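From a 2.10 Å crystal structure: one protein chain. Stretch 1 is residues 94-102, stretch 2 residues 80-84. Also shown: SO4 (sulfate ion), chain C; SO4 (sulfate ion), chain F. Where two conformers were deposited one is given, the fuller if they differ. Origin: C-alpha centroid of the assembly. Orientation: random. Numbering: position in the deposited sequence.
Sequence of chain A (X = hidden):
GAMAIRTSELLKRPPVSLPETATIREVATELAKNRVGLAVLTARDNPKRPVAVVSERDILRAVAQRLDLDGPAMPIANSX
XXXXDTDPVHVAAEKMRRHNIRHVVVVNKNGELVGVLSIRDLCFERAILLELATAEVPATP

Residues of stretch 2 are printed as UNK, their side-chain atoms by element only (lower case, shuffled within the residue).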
# COMPACT_ATOMS: atom_id res chain seq x y z
N GLU A 94 0.19 -15.70 2.78
CA GLU A 94 1.53 -16.27 2.74
C GLU A 94 2.32 -15.78 1.52
O GLU A 94 3.48 -15.38 1.65
CB GLU A 94 1.47 -17.81 2.77
CG GLU A 94 2.78 -18.48 3.15
CD GLU A 94 3.32 -18.03 4.50
OE1 GLU A 94 2.52 -17.67 5.41
OE2 GLU A 94 4.56 -18.03 4.66
N LYS A 95 1.70 -15.79 0.34
CA LYS A 95 2.36 -15.26 -0.86
C LYS A 95 2.72 -13.78 -0.70
O LYS A 95 3.80 -13.36 -1.12
CB LYS A 95 1.52 -15.47 -2.13
CG LYS A 95 1.60 -16.89 -2.70
CD LYS A 95 1.84 -16.89 -4.20
CE LYS A 95 2.07 -18.30 -4.75
NZ LYS A 95 2.85 -18.30 -6.04
N MET A 96 1.84 -12.99 -0.09
CA MET A 96 2.14 -11.59 0.17
C MET A 96 3.35 -11.47 1.09
O MET A 96 4.26 -10.69 0.82
CB MET A 96 0.96 -10.86 0.80
CG MET A 96 -0.14 -10.55 -0.16
SD MET A 96 -1.51 -9.73 0.65
CE MET A 96 -2.79 -10.10 -0.55
N ARG A 97 3.35 -12.25 2.17
CA ARG A 97 4.44 -12.25 3.15
C ARG A 97 5.77 -12.67 2.54
O ARG A 97 6.79 -12.01 2.71
CB ARG A 97 4.11 -13.17 4.35
CG ARG A 97 5.28 -13.34 5.34
CD ARG A 97 4.89 -14.08 6.63
NE ARG A 97 5.07 -15.53 6.58
CZ ARG A 97 6.22 -16.18 6.76
NH1 ARG A 97 7.35 -15.52 6.99
NH2 ARG A 97 6.25 -17.50 6.70
N ARG A 98 5.74 -13.79 1.82
CA ARG A 98 6.97 -14.39 1.27
C ARG A 98 7.55 -13.63 0.08
O ARG A 98 8.74 -13.71 -0.17
CB ARG A 98 6.75 -15.86 0.90
CG ARG A 98 6.35 -16.77 2.07
CD ARG A 98 7.26 -16.61 3.29
NE ARG A 98 8.68 -16.59 2.95
CZ ARG A 98 9.49 -17.64 2.91
NH1 ARG A 98 9.05 -18.87 3.20
NH2 ARG A 98 10.77 -17.46 2.59
N HIS A 99 6.72 -12.90 -0.66
CA HIS A 99 7.21 -12.09 -1.78
C HIS A 99 7.35 -10.60 -1.44
O HIS A 99 7.76 -9.82 -2.29
CB HIS A 99 6.33 -12.29 -3.01
CG HIS A 99 6.48 -13.65 -3.62
ND1 HIS A 99 7.34 -13.90 -4.66
CD2 HIS A 99 5.90 -14.83 -3.31
CE1 HIS A 99 7.28 -15.18 -4.98
NE2 HIS A 99 6.41 -15.77 -4.17
N ASN A 100 7.04 -10.23 -0.20
CA ASN A 100 7.15 -8.83 0.27
C ASN A 100 6.29 -7.87 -0.55
O ASN A 100 6.73 -6.77 -0.91
CB ASN A 100 8.62 -8.37 0.28
CG ASN A 100 9.48 -9.21 1.20
OD1 ASN A 100 9.03 -9.66 2.25
ND2 ASN A 100 10.74 -9.40 0.83
N ILE A 101 5.06 -8.31 -0.83
CA ILE A 101 4.10 -7.53 -1.61
C ILE A 101 2.80 -7.38 -0.82
O ILE A 101 2.61 -8.01 0.23
CB ILE A 101 3.81 -8.17 -3.02
CG1 ILE A 101 3.29 -9.61 -2.90
CG2 ILE A 101 5.05 -8.10 -3.90
CD1 ILE A 101 3.18 -10.34 -4.26
N ARG A 102 1.94 -6.50 -1.30
CA ARG A 102 0.70 -6.20 -0.60
C ARG A 102 -0.52 -6.50 -1.44
O ARG A 102 -1.63 -6.13 -1.07
CB ARG A 102 0.71 -4.76 -0.12
CG ARG A 102 1.74 -4.51 0.96
CD ARG A 102 1.86 -3.04 1.24
NE ARG A 102 2.17 -2.34 0.01
CZ ARG A 102 1.95 -1.04 -0.21
NH1 ARG A 102 1.45 -0.28 0.75
NH2 ARG A 102 2.24 -0.52 -1.39
N UNK A 80 3.53 -11.35 -12.55
CA UNK A 80 2.38 -11.53 -11.66
C UNK A 80 2.54 -12.66 -10.64
O UNK A 80 2.86 -13.81 -11.01
c UNK A 80 3.19 -11.70 -13.93
c UNK A 80 1.71 -11.47 -13.97
c UNK A 80 1.22 -11.84 -12.63
N UNK A 81 2.36 -12.33 -9.36
CA UNK A 81 2.30 -13.31 -8.30
C UNK A 81 0.81 -13.63 -8.11
O UNK A 81 0.02 -12.77 -7.70
c UNK A 81 5.30 -13.37 -7.88
c UNK A 81 4.37 -12.36 -7.16
c UNK A 81 2.91 -12.82 -6.97
c UNK A 81 2.81 -13.92 -5.88
N UNK A 82 0.44 -14.87 -8.41
CA UNK A 82 -0.97 -15.23 -8.49
C UNK A 82 -1.41 -16.24 -7.44
O UNK A 82 -0.62 -17.01 -6.91
o UNK A 82 -0.60 -17.06 -10.03
c UNK A 82 -0.94 -14.88 -11.02
c UNK A 82 -1.31 -15.83 -9.87
N UNK A 83 -2.72 -16.22 -7.17
CA UNK A 83 -3.40 -17.28 -6.44
C UNK A 83 -4.65 -17.64 -7.21
O UNK A 83 -5.08 -16.89 -8.08
c UNK A 83 -2.54 -16.63 -4.16
c UNK A 83 -4.69 -15.62 -5.00
c UNK A 83 -3.79 -16.86 -4.99
N UNK A 84 -5.21 -18.80 -6.91
CA UNK A 84 -6.47 -19.23 -7.51
C UNK A 84 -7.64 -18.60 -6.77
O UNK A 84 -7.55 -18.34 -5.57
c UNK A 84 -5.61 -21.57 -8.31
c UNK A 84 -5.91 -21.41 -9.82
c UNK A 84 -6.60 -20.76 -7.47
c UNK A 84 -5.65 -23.04 -7.90
S SO4 C . 2.59 -3.63 -3.70
O1 SO4 C . 3.34 -3.84 -2.47
O2 SO4 C . 1.72 -4.78 -3.92
O3 SO4 C . 1.75 -2.44 -3.61
O4 SO4 C . 3.55 -3.49 -4.78
S SO4 F . 4.23 -0.49 3.90
O1 SO4 F . 4.37 0.88 4.37
O2 SO4 F . 4.63 -1.41 4.95
O3 SO4 F . 2.85 -0.75 3.56
O4 SO4 F . 5.07 -0.69 2.74

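Position 80 carries three side-chain carbons that close a ring onto its own backbone nitrogen. The ring is out of reach of stretch 1 and touches nothing there. The residue is Pro80, which leads into the contact without joining it.

At position 81 there are four side-chain carbons and no heteroatom. The chain forks at its first carbon, and one arm is two carbons long while the other is a single methyl. CA-to-CB points toward stretch 1, and the side chain meets Lys95, His99 and Ile101 there. A fork at CB with unequal arms identifies Ile81. Its CG2 lies 3.5 Å from CD of Lys95, and its CB is 3.7 Å from CD1 of Ile101. The longer arm, with chi1 and chi2 both m, carries CD1 over one face of the His99 ring, 4.2 Å from CD1 to the ring centroid and 28° off the normal, a CH-pi contact.

Position 82 begins the strand. Its first side-chain carbon bears one oxygen and one carbon, and CA-to-CB points away from stretch 1, so the side chain makes no close contact there. The backbone makes the approach instead: the carbonyl O of position 82 is 3.7 Å from CD of Lys95, a packing contact. The branched hydroxyl side chain is that of Thr82.

Position 83 has three carbons, one bearing the other two, and turns CA-to-CB toward stretch 1, where one of the two outer carbons just reaches the Lys95 side chain. This short, symmetric fork defines Val83, a buried residue whose CG1 is 4.4 Å from CD of Lys95.

At position 84 four carbons fork at the second, and the side chain is out of reach of stretch 1. The later fork distinguishes Leu84 from the isoleucine three positions earlier.

The contact is small, burying 247 Å² over both sides, and no hydrogen bond crosses it. Ile81 is its centre, packed against the aliphatic part of Lys95, the imidazole of His99 and the end of Ile101. Lys95 and His99 lie one helical turn apart, linked by the bond from N of His99 to O of Lys95 (3.0 Å), so their side chains can share one hydrophobic partner. After them the chain leaves the helix through a Schellman motif at Asn100, whose phi is positive; N of Ile101 bonds back to O of Met96 at 3.0 Å. Beyond this turn, Ile101 brings its side chain to the same isoleucine, completing an apolar grip built from both the helix and the segment that follows it.

Stretch 2 80-84: PITVL
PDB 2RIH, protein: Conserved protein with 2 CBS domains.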